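Local coordinates for protein GCN5-related N-acetyltransferase (Ralstonia eutropha JMP134, PDB 2Q0Y) that probably transfers an acyl group other than an aminoacyl one, such as acetyl, as a member of the GNAT family, and binds zinc and magnesium ions, at residues D38-R41 against D42-L45; L93-P97 against S98-R102; E113-F116 against A117-I121. One frame throughout, in Å; residues are numbered along the deposited sequence.

Overall arrangement
The three contacts are local and follow one another along a GNAT-family chain, each lying within the sequence range of that family. Contact 1 is a stretch of helix 30-50; contact 2 is the turn by which strand 86-95 leaves the mixed sheet; contact 3 closes helix 104-118, the next helix after that turn. Contacts 2 and 3 therefore belong to consecutive elements of the beta-alpha-beta unit that runs from strand 86-95 through helix 104-118 to strand 123-127. Their centres are 24 Å apart, and contact 1 lies 25 Å from contact 2 and 26 Å from contact 3. Contacts 1 and 3 touch the second subunit, whereas contact 2 carries a zinc ligand.

Contact 1. Residues D38-R41 against D42-L45; sequences DPFR and DWLL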
ATOM      1  N   ASP A  38      20.516   7.526  -1.678  1.00  9.70           N
ATOM      2  CA  ASP A  38      21.305   6.286  -1.668  1.00 10.24           C
ATOM      3  C   ASP A  38      20.478   5.053  -1.244  1.00 11.31           C
ATOM      4  O   ASP A  38      20.562   4.006  -1.889  1.00 12.78           O
ATOM      5  CB  ASP A  38      22.596   6.458  -0.850  1.00  8.66           C
ATOM      6  CG  ASP A  38      23.569   7.459  -1.486  1.00 14.37           C
ATOM      7  OD1 ASP A  38      23.482   7.712  -2.713  1.00 18.79           O
ATOM      8  OD2 ASP A  38      24.420   8.007  -0.752  1.00 16.05           O
ATOM      9  N   PRO A  39      19.686   5.157  -0.160  1.00  9.88           N
ATOM     10  CA  PRO A  39      18.761   4.053   0.174  1.00 10.45           C
ATOM     11  C   PRO A  39      17.863   3.599  -0.996  1.00 10.78           C
ATOM     12  O   PRO A  39      17.745   2.396  -1.271  1.00 10.27           O
ATOM     13  CB  PRO A  39      17.954   4.625   1.340  1.00 11.47           C
ATOM     14  CG  PRO A  39      18.917   5.538   2.025  1.00  8.55           C
ATOM     15  CD  PRO A  39      19.670   6.206   0.883  1.00  9.75           C
ATOM     16  N   PHE A  40      17.277   4.544  -1.720  1.00 10.42           N
ATOM     17  CA  PHE A  40      16.451   4.169  -2.872  1.00  8.94           C
ATOM     18  C   PHE A  40      17.240   3.468  -3.986  1.00  9.72           C
ATOM     19  O   PHE A  40      16.790   2.469  -4.536  1.00 11.41           O
ATOM     20  CB  PHE A  40      15.656   5.354  -3.455  1.00  9.63           C
ATOM     21  CG  PHE A  40      14.855   4.951  -4.639  1.00  8.27           C
ATOM     22  CD1 PHE A  40      13.692   4.244  -4.473  1.00 10.25           C
ATOM     23  CD2 PHE A  40      15.323   5.171  -5.927  1.00  7.38           C
ATOM     24  CE1 PHE A  40      12.978   3.781  -5.571  1.00 10.44           C
ATOM     25  CE2 PHE A  40      14.589   4.730  -7.033  1.00 11.49           C
ATOM     26  CZ  PHE A  40      13.422   4.042  -6.846  1.00 11.67           C
ATOM     27  N   ARG A  41      18.408   3.999  -4.331  1.00 11.91           N
ATOM     28  CA  ARG A  41      19.238   3.386  -5.375  1.00 12.62           C
ATOM     29  C   ARG A  41      19.605   1.954  -4.997  1.00 12.94           C
ATOM     30  O   ARG A  41      19.532   1.047  -5.829  1.00 13.46           O
ATOM     31  CB  ARG A  41      20.505   4.211  -5.590  1.00 12.07           C
ATOM     32  CG  ARG A  41      21.413   3.756  -6.716  1.00 19.93           C
ATOM     33  CD  ARG A  41      22.519   4.781  -6.896  1.00 25.14           C
ATOM     34  NE  ARG A  41      23.286   4.627  -8.131  1.00 38.30           N
ATOM     35  CZ  ARG A  41      23.143   5.355  -9.248  1.00 43.61           C
ATOM     36  NH1 ARG A  41      22.226   6.324  -9.355  1.00 42.21           N
ATOM     37  NH2 ARG A  41      23.939   5.099 -10.286  1.00 46.20           N
ATOM     38  N   ASP A  42      19.990   1.758  -3.739  1.00 12.72           N
ATOM     39  CA  ASP A  42      20.384   0.433  -3.242  1.00 14.78           C
ATOM     40  C   ASP A  42      19.212  -0.540  -3.236  1.00 15.42           C
ATOM     41  O   ASP A  42      19.389  -1.726  -3.497  1.00 16.63           O
ATOM     42  CB  ASP A  42      20.993   0.530  -1.833  1.00 14.98           C
ATOM     43  CG  ASP A  42      22.305   1.323  -1.804  1.00 16.01           C
ATOM     44  OD1 ASP A  42      22.876   1.634  -2.867  1.00 21.43           O
ATOM     45  OD2 ASP A  42      22.773   1.647  -0.694  1.00 20.52           O
ATOM     46  N   TRP A  43      18.017  -0.020  -2.983  1.00 11.69           N
ATOM     47  CA  TRP A  43      16.782  -0.795  -3.029  1.00 13.88           C
ATOM     48  C   TRP A  43      16.472  -1.188  -4.478  1.00 13.71           C
ATOM     49  O   TRP A  43      16.053  -2.314  -4.739  1.00 12.52           O
ATOM     50  CB  TRP A  43      15.626   0.024  -2.448  1.00 13.48           C
ATOM     51  CG  TRP A  43      14.259  -0.607  -2.550  1.00 15.93           C
ATOM     52  CD1 TRP A  43      13.660  -1.431  -1.636  1.00 15.84           C
ATOM     53  CD2 TRP A  43      13.315  -0.439  -3.616  1.00 12.95           C
ATOM     54  NE1 TRP A  43      12.412  -1.791  -2.072  1.00 14.79           N
ATOM     55  CE2 TRP A  43      12.176  -1.211  -3.289  1.00 15.82           C
ATOM     56  CE3 TRP A  43      13.330   0.267  -4.818  1.00 12.30           C
ATOM     57  CZ2 TRP A  43      11.079  -1.283  -4.109  1.00 13.70           C
ATOM     58  CZ3 TRP A  43      12.244   0.182  -5.648  1.00 13.49           C
ATOM     59  CH2 TRP A  43      11.131  -0.587  -5.296  1.00 16.17           C
ATOM     60  N   LEU A  44      16.628  -0.242  -5.403  1.00 11.70           N
ATOM     61  CA  LEU A  44      16.189  -0.453  -6.785  1.00 11.84           C
ATOM     62  C   LEU A  44      17.081  -1.431  -7.551  1.00 13.09           C
ATOM     63  O   LEU A  44      16.598  -2.227  -8.378  1.00 13.37           O
ATOM     64  CB  LEU A  44      16.136   0.878  -7.538  1.00 10.95           C
ATOM     65  CG  LEU A  44      15.758   0.822  -9.018  1.00  9.64           C
ATOM     66  CD1 LEU A  44      14.381   0.175  -9.172  1.00 15.71           C
ATOM     67  CD2 LEU A  44      15.759   2.193  -9.636  1.00 13.67           C
ATOM     68  N   LEU A  45      18.387  -1.334  -7.328  1.00 14.15           N
ATOM     69  CA  LEU A  45      19.346  -2.111  -8.089  1.00 17.37           C
ATOM     70  C   LEU A  45      18.980  -3.601  -8.238  1.00 16.11           C
ATOM     71  O   LEU A  45      18.888  -4.090  -9.357  1.00 15.04           O
ATOM     72  CB  LEU A  45      20.750  -1.934  -7.496  1.00 18.61           C
ATOM     73  CG  LEU A  45      21.913  -2.725  -8.086  1.00 22.25           C
ATOM     74  CD1 LEU A  45      22.270  -2.232  -9.455  1.00 28.28           C
ATOM     75  CD2 LEU A  45      23.116  -2.602  -7.153  1.00 25.21           C
TER
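Phe40 and Trp43, three residues apart on helix 30-50, lay their rings almost alongside each other with little overlap. The planes are 28° apart and the Phe40 ring centre is 5.5 Å from that of the six-membered ring of Trp43, a slid, near-parallel pair. From its CB, the Phe40 side chain sets out with CG opposite the backbone N (chi1 179°), and the CD1-CE1 flank of the ring goes to Trp43. There CD1 lies 4.0 Å from Trp43 CE3, and CE1 comes closer to the same CE3, at 3.6 Å, while also touching CZ3. The CE2 flank goes to Leu44: CE2 rests 3.8 Å from Leu44 CD2, which CZ at the tip also approaches, and Leu44 CB lies over one face of the ring. Beneath these side chains the helix is held by successive i to i+4 bonds, among them Asp42 N to Asp38 O at 3.0 Å and Leu44 N to Phe40 O at 2.9 Å. Pro39, having no N-H to give to the preceding turn, kinks the helix. Phe40, Arg41 and Leu44 pack against helix 12-25 of the same chain, while Pro39, Phe40 and Trp43 meet Pro82, Pro76 and Pro77 of the second subunit, respectively.

Contact 2. Residues L93-P97 against S98-R102; sequences LYVDP and SHRER. With ZN (zinc ion), chain B.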
ATOM      1  N   LEU A  93       6.104   7.799 -12.081  1.00 11.23           N
ATOM      2  CA  LEU A  93       5.739   8.437 -13.349  1.00 11.02           C
ATOM      3  C   LEU A  93       6.297   9.853 -13.371  1.00 11.11           C
ATOM      4  O   LEU A  93       5.936  10.692 -12.528  1.00 11.66           O
ATOM      5  CB  LEU A  93       4.220   8.479 -13.538  1.00 10.40           C
ATOM      6  CG  LEU A  93       3.755   9.229 -14.810  1.00 10.53           C
ATOM      7  CD1 LEU A  93       4.333   8.619 -16.075  1.00 13.50           C
ATOM      8  CD2 LEU A  93       2.252   9.272 -14.905  1.00 13.49           C
ATOM      9  N   TYR A  94       7.172  10.107 -14.338  1.00 11.50           N
ATOM     10  CA  TYR A  94       7.764  11.426 -14.522  1.00  9.89           C
ATOM     11  C   TYR A  94       7.817  11.722 -16.007  1.00  9.76           C
ATOM     12  O   TYR A  94       8.251  10.874 -16.800  1.00  9.21           O
ATOM     13  CB  TYR A  94       9.162  11.535 -13.930  1.00 10.10           C
ATOM     14  CG  TYR A  94       9.693  12.956 -14.011  1.00  9.86           C
ATOM     15  CD1 TYR A  94       9.193  13.956 -13.162  1.00  8.54           C
ATOM     16  CD2 TYR A  94      10.644  13.319 -14.959  1.00 12.20           C
ATOM     17  CE1 TYR A  94       9.658  15.257 -13.242  1.00  9.69           C
ATOM     18  CE2 TYR A  94      11.107  14.616 -15.062  1.00 11.86           C
ATOM     19  CZ  TYR A  94      10.608  15.594 -14.196  1.00  8.51           C
ATOM     20  OH  TYR A  94      11.078  16.878 -14.301  1.00  9.99           O
ATOM     21  N   VAL A  95       7.391  12.929 -16.370  1.00 10.06           N
ATOM     22  CA  VAL A  95       7.487  13.398 -17.749  1.00  7.87           C
ATOM     23  C   VAL A  95       8.283  14.705 -17.808  1.00  8.56           C
ATOM     24  O   VAL A  95       7.995  15.658 -17.079  1.00  7.99           O
ATOM     25  CB  VAL A  95       6.081  13.607 -18.385  1.00  8.84           C
ATOM     26  CG1 VAL A  95       6.206  14.047 -19.827  1.00 10.35           C
ATOM     27  CG2 VAL A  95       5.229  12.355 -18.310  1.00  9.67           C
ATOM     28  N   ASP A  96       9.274  14.764 -18.695  1.00  8.32           N
ATOM     29  CA  ASP A  96      10.064  15.984 -18.908  1.00  9.42           C
ATOM     30  C   ASP A  96       9.141  17.205 -19.006  1.00  8.40           C
ATOM     31  O   ASP A  96       8.184  17.183 -19.755  1.00 10.45           O
ATOM     32  CB  ASP A  96      10.889  15.886 -20.192  1.00 10.35           C
ATOM     33  CG  ASP A  96      11.616  17.173 -20.522  1.00 16.25           C
ATOM     34  OD1 ASP A  96      12.601  17.476 -19.834  1.00 11.26           O
ATOM     35  OD2 ASP A  96      11.212  17.888 -21.467  1.00 15.83           O
ATOM     36  N   PRO A  97       9.432  18.275 -18.244  1.00  9.25           N
ATOM     37  CA  PRO A  97       8.603  19.459 -18.211  1.00  8.58           C
ATOM     38  C   PRO A  97       8.309  20.135 -19.546  1.00 10.24           C
ATOM     39  O   PRO A  97       7.300  20.837 -19.663  1.00 13.73           O
ATOM     40  CB  PRO A  97       9.406  20.407 -17.312  1.00 10.00           C
ATOM     41  CG  PRO A  97      10.161  19.562 -16.447  1.00 11.88           C
ATOM     42  CD  PRO A  97      10.517  18.359 -17.255  1.00  9.47           C
ATOM     43  N   SER A  98       9.191  19.973 -20.527  1.00  7.19           N
ATOM     44  CA  SER A  98       8.971  20.541 -21.849  1.00  7.45           C
ATOM     45  C   SER A  98       8.201  19.650 -22.803  1.00  8.73           C
ATOM     46  O   SER A  98       8.027  20.020 -23.963  1.00  9.36           O
ATOM     47  CB  SER A  98      10.299  20.922 -22.465  1.00  9.49           C
ATOM     48  OG  SER A  98      10.881  21.923 -21.652  1.00 10.46           O
ATOM     49  N   HIS A  99       7.718  18.512 -22.315  1.00  7.84           N
ATOM     50  CA  HIS A  99       7.011  17.541 -23.132  1.00  8.21           C
ATOM     51  C   HIS A  99       5.714  17.072 -22.491  1.00  8.53           C
ATOM     52  O   HIS A  99       5.314  15.911 -22.665  1.00  9.81           O
ATOM     53  CB  HIS A  99       7.946  16.363 -23.447  1.00  6.85           C
ATOM     54  CG  HIS A  99       9.033  16.730 -24.405  1.00  6.60           C
ATOM     55  ND1 HIS A  99      10.213  17.306 -23.993  1.00  7.48           N
ATOM     56  CD2 HIS A  99       9.102  16.649 -25.753  1.00  9.69           C
ATOM     57  CE1 HIS A  99      10.972  17.547 -25.050  1.00  9.98           C
ATOM     58  NE2 HIS A  99      10.318  17.169 -26.132  1.00  8.33           N
ATOM     59  N   ARG A 100       5.039  17.987 -21.789  1.00  9.78           N
ATOM     60  CA  ARG A 100       3.816  17.637 -21.071  1.00 12.82           C
ATOM     61  C   ARG A 100       2.492  17.892 -21.801  1.00 14.81           C
ATOM     62  O   ARG A 100       1.416  17.623 -21.254  1.00 15.39           O
ATOM     63  CB  ARG A 100       3.823  18.302 -19.702  1.00 13.33           C
ATOM     64  CG  ARG A 100       4.816  17.607 -18.818  1.00 14.96           C
ATOM     65  CD  ARG A 100       4.906  18.204 -17.466  1.00 14.64           C
ATOM     66  NE  ARG A 100       5.961  17.547 -16.715  1.00 13.84           N
ATOM     67  CZ  ARG A 100       6.419  18.009 -15.563  1.00 18.07           C
ATOM     68  NH1 ARG A 100       5.857  19.077 -15.013  1.00 16.25           N
ATOM     69  NH2 ARG A 100       7.421  17.409 -14.962  1.00 12.38           N
ATOM     70  N   GLU A 101       2.551  18.339 -23.039  1.00 15.81           N
ATOM     71  CA  GLU A 101       1.315  18.555 -23.786  1.00 19.23           C
ATOM     72  C   GLU A 101       1.208  17.614 -24.982  1.00 19.16           C
ATOM     73  O   GLU A 101       0.731  18.000 -26.055  1.00 19.67           O
ATOM     74  CB  GLU A 101       1.234  20.022 -24.225  1.00 21.66           C
ATOM     75  CG  GLU A 101       1.392  21.032 -23.075  1.00 29.59           C
ATOM     76  CD  GLU A 101       0.411  20.795 -21.910  1.00 43.67           C
ATOM     77  OE1 GLU A 101      -0.649  20.153 -22.115  1.00 47.73           O
ATOM     78  OE2 GLU A 101       0.704  21.264 -20.782  1.00 51.61           O
ATOM     79  N   ARG A 102       1.650  16.376 -24.790  1.00 16.81           N
ATOM     80  CA  ARG A 102       1.759  15.408 -25.869  1.00 16.18           C
ATOM     81  C   ARG A 102       1.113  14.064 -25.541  1.00 13.88           C
ATOM     82  O   ARG A 102       1.257  13.125 -26.310  1.00 16.02           O
ATOM     83  CB  ARG A 102       3.247  15.180 -26.195  1.00 19.76           C
TER
HETATM   84 ZN    ZN B 153      10.924  17.134 -28.030  1.00 17.96          ZN
HETATM   85  O   HOH W   1       5.348  20.878 -21.651  1.00 21.27           O
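Arg100 folds back along the chain and presents the NE edge of its guanidinium group to the end of the strand, where NE and NH2 both donate to Val95 O, each at 2.8 Å. The carbonyl lies close to the guanidinium plane, and the extended chain from CG to NE carries the group that far. Pro97 CA lies over one face of this plane, 3.6 Å from Arg100 NE. Tyr94 stands across it, ring and guanidinium planes 89° apart, with CE1 at the guanidinium edge; Glu25 takes a salt bridge from Arg100 NH2 and a hydrogen bond from Tyr94 OH. This is the turn between strand 86-95 and helix 104-118, in the beta-alpha-beta part of the GNAT fold, tightened by His99 N donating to Asp96 O at 2.9 Å. Asp96 OD2 is gripped from opposite faces of its carboxylate by Ser98 N at 3.1 Å and His99 ND1 at 2.8 Å. The second bond is nearly straight (169°) and lies in the imidazole plane, which is turned 50° from the carboxylate. Through ND1, Asp96 probably helps, as a second-shell residue, to orient the His99 ring, whose NE2 binds the zinc ion at 2.0 Å, with Glu60 as another ligand.

Contact 3. Residues E113-F116 against A117-I121; sequences EAEF and AERGI
The backbone of helix 104-118 runs through Glu113-Glu118 in regular i to i+4 bonds until Gly120, with positive phi (71°), turns it out of the helix. The ending is a Schellman motif: Ile121 N reaches back to Phe116 O at 3.0 Å, and Gly120 N bonds to Ala117 O. It closes the helix of the beta-alpha-beta unit before strand 123-127. The same turn brings Ile121 CB to within 4.1 Å of Phe116 CB, an apolar contact, and both side chains go on to pack on strands 63-74 and 86-95. Phe116 and Ala117 also meet Ile151 of the second subunit, while Glu113 accepts a hydrogen bond from Trp141 of its own chain and forms a salt bridge with Lys149 of the second subunit. One turn apart, Glu115 and Arg119 form a salt bridge. A bend at chi2 (68°) folds the Glu115 carboxylate toward the arginine, its plane 81° from the guanidinium. Glu115 OE1 lies 3.0 Å from Glu118 OE1, a like-charge approach that might raise the pair's proton affinity, an effect the Arg119 bridge would partly offset at Glu115. Glu115 OE2 uses its anti lone pair to receive Arg119 NE at 2.8 Å, and takes a weak second bond from Arg119 NH2 at 3.2 Å.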
ATOM      1  N   GLU A 113      -1.030  -0.129 -17.220  1.00 10.83           N
ATOM      2  CA  GLU A 113      -2.293  -0.838 -16.997  1.00 10.68           C
ATOM      3  C   GLU A 113      -2.415  -2.084 -17.899  1.00 12.73           C
ATOM      4  O   GLU A 113      -2.877  -3.129 -17.451  1.00 12.55           O
ATOM      5  CB  GLU A 113      -3.484   0.074 -17.202  1.00 11.13           C
ATOM      6  CG  GLU A 113      -3.550   1.199 -16.165  1.00 12.31           C
ATOM      7  CD  GLU A 113      -4.706   2.161 -16.383  1.00 12.47           C
ATOM      8  OE1 GLU A 113      -5.626   1.878 -17.186  1.00 17.09           O
ATOM      9  OE2 GLU A 113      -4.650   3.238 -15.767  1.00 15.58           O
ATOM     10  N   ALA A 114      -1.986  -1.968 -19.153  1.00 12.17           N
ATOM     11  CA  ALA A 114      -2.027  -3.096 -20.092  1.00 13.25           C
ATOM     12  C   ALA A 114      -1.105  -4.231 -19.652  1.00 13.29           C
ATOM     13  O   ALA A 114      -1.432  -5.403 -19.834  1.00 12.50           O
ATOM     14  CB  ALA A 114      -1.651  -2.641 -21.479  1.00 14.53           C
ATOM     15  N   GLU A 115       0.048  -3.873 -19.089  1.00 12.35           N
ATOM     16  CA  GLU A 115       0.977  -4.855 -18.555  1.00 11.33           C
ATOM     17  C   GLU A 115       0.333  -5.617 -17.397  1.00 11.88           C
ATOM     18  O   GLU A 115       0.410  -6.834 -17.343  1.00 11.55           O
ATOM     19  CB  GLU A 115       2.280  -4.182 -18.131  1.00 12.01           C
ATOM     20  CG  GLU A 115       3.311  -5.130 -17.607  1.00 13.67           C
ATOM     21  CD  GLU A 115       3.869  -6.058 -18.679  1.00 15.08           C
ATOM     22  OE1 GLU A 115       3.811  -5.701 -19.865  1.00 14.37           O
ATOM     23  OE2 GLU A 115       4.366  -7.157 -18.313  1.00 18.01           O
ATOM     24  N   PHE A 116      -0.346  -4.907 -16.497  1.00  9.94           N
ATOM     25  CA  PHE A 116      -1.081  -5.567 -15.415  1.00 10.16           C
ATOM     26  C   PHE A 116      -2.162  -6.508 -15.972  1.00  9.44           C
ATOM     27  O   PHE A 116      -2.345  -7.617 -15.472  1.00  9.61           O
ATOM     28  CB  PHE A 116      -1.742  -4.548 -14.471  1.00 10.71           C
ATOM     29  CG  PHE A 116      -0.784  -3.803 -13.579  1.00 10.65           C
ATOM     30  CD1 PHE A 116       0.359  -4.407 -13.055  1.00 13.64           C
ATOM     31  CD2 PHE A 116      -1.052  -2.494 -13.240  1.00 12.75           C
ATOM     32  CE1 PHE A 116       1.219  -3.706 -12.238  1.00 16.11           C
ATOM     33  CE2 PHE A 116      -0.175  -1.781 -12.417  1.00 14.49           C
ATOM     34  CZ  PHE A 116       0.954  -2.398 -11.920  1.00 11.31           C
ATOM     35  N   ALA A 117      -2.851  -6.077 -17.022  1.00  8.57           N
ATOM     36  CA  ALA A 117      -3.881  -6.908 -17.653  1.00  9.31           C
ATOM     37  C   ALA A 117      -3.288  -8.196 -18.234  1.00  9.45           C
ATOM     38  O   ALA A 117      -3.833  -9.274 -18.046  1.00 10.75           O
ATOM     39  CB  ALA A 117      -4.624  -6.155 -18.703  1.00 11.04           C
ATOM     40  N   GLU A 118      -2.178  -8.060 -18.947  1.00  9.89           N
ATOM     41  CA  GLU A 118      -1.446  -9.195 -19.494  1.00 11.50           C
ATOM     42  C   GLU A 118      -1.048 -10.183 -18.399  1.00 10.88           C
ATOM     43  O   GLU A 118      -1.074 -11.400 -18.618  1.00 13.01           O
ATOM     44  CB  GLU A 118      -0.196  -8.688 -20.217  1.00 11.19           C
ATOM     45  CG  GLU A 118       0.728  -9.765 -20.762  1.00 13.55           C
ATOM     46  CD  GLU A 118       2.005  -9.169 -21.355  1.00 17.10           C
ATOM     47  OE1 GLU A 118       2.359  -8.053 -20.975  1.00 18.98           O
ATOM     48  OE2 GLU A 118       2.641  -9.796 -22.213  1.00 23.69           O
ATOM     49  N   ARG A 119      -0.697  -9.655 -17.233  1.00 10.25           N
ATOM     50  CA  ARG A 119      -0.284 -10.460 -16.101  1.00 11.62           C
ATOM     51  C   ARG A 119      -1.464 -10.996 -15.282  1.00 12.91           C
ATOM     52  O   ARG A 119      -1.257 -11.704 -14.290  1.00 13.13           O
ATOM     53  CB  ARG A 119       0.683  -9.657 -15.222  1.00 12.88           C
ATOM     54  CG  ARG A 119       2.001  -9.319 -15.910  1.00 13.64           C
ATOM     55  CD  ARG A 119       2.862  -8.479 -14.992  1.00 16.34           C
ATOM     56  NE  ARG A 119       4.098  -8.050 -15.637  1.00 13.32           N
ATOM     57  CZ  ARG A 119       5.231  -7.771 -15.006  1.00 20.93           C
ATOM     58  NH1 ARG A 119       5.326  -7.906 -13.686  1.00 24.81           N
ATOM     59  NH2 ARG A 119       6.284  -7.354 -15.699  1.00 20.67           N
ATOM     60  N   GLY A 120      -2.693 -10.667 -15.682  1.00 12.12           N
ATOM     61  CA  GLY A 120      -3.891 -11.186 -15.004  1.00 12.34           C
ATOM     62  C   GLY A 120      -4.121 -10.612 -13.626  1.00 13.06           C
ATOM     63  O   GLY A 120      -4.728 -11.264 -12.765  1.00 15.44           O
ATOM     64  N   ILE A 121      -3.668  -9.381 -13.405  1.00 12.71           N
ATOM     65  CA  ILE A 121      -3.789  -8.712 -12.109  1.00 11.40           C
ATOM     66  C   ILE A 121      -5.155  -8.078 -11.987  1.00 11.25           C
ATOM     67  O   ILE A 121      -5.571  -7.332 -12.872  1.00 13.63           O
ATOM     68  CB  ILE A 121      -2.725  -7.611 -11.968  1.00 11.44           C
ATOM     69  CG1 ILE A 121      -1.312  -8.194 -12.109  1.00 15.13           C
ATOM     70  CG2 ILE A 121      -2.869  -6.841 -10.652  1.00 15.70           C
ATOM     71  CD1 ILE A 121      -0.979  -9.270 -11.117  1.00 18.76           C
TER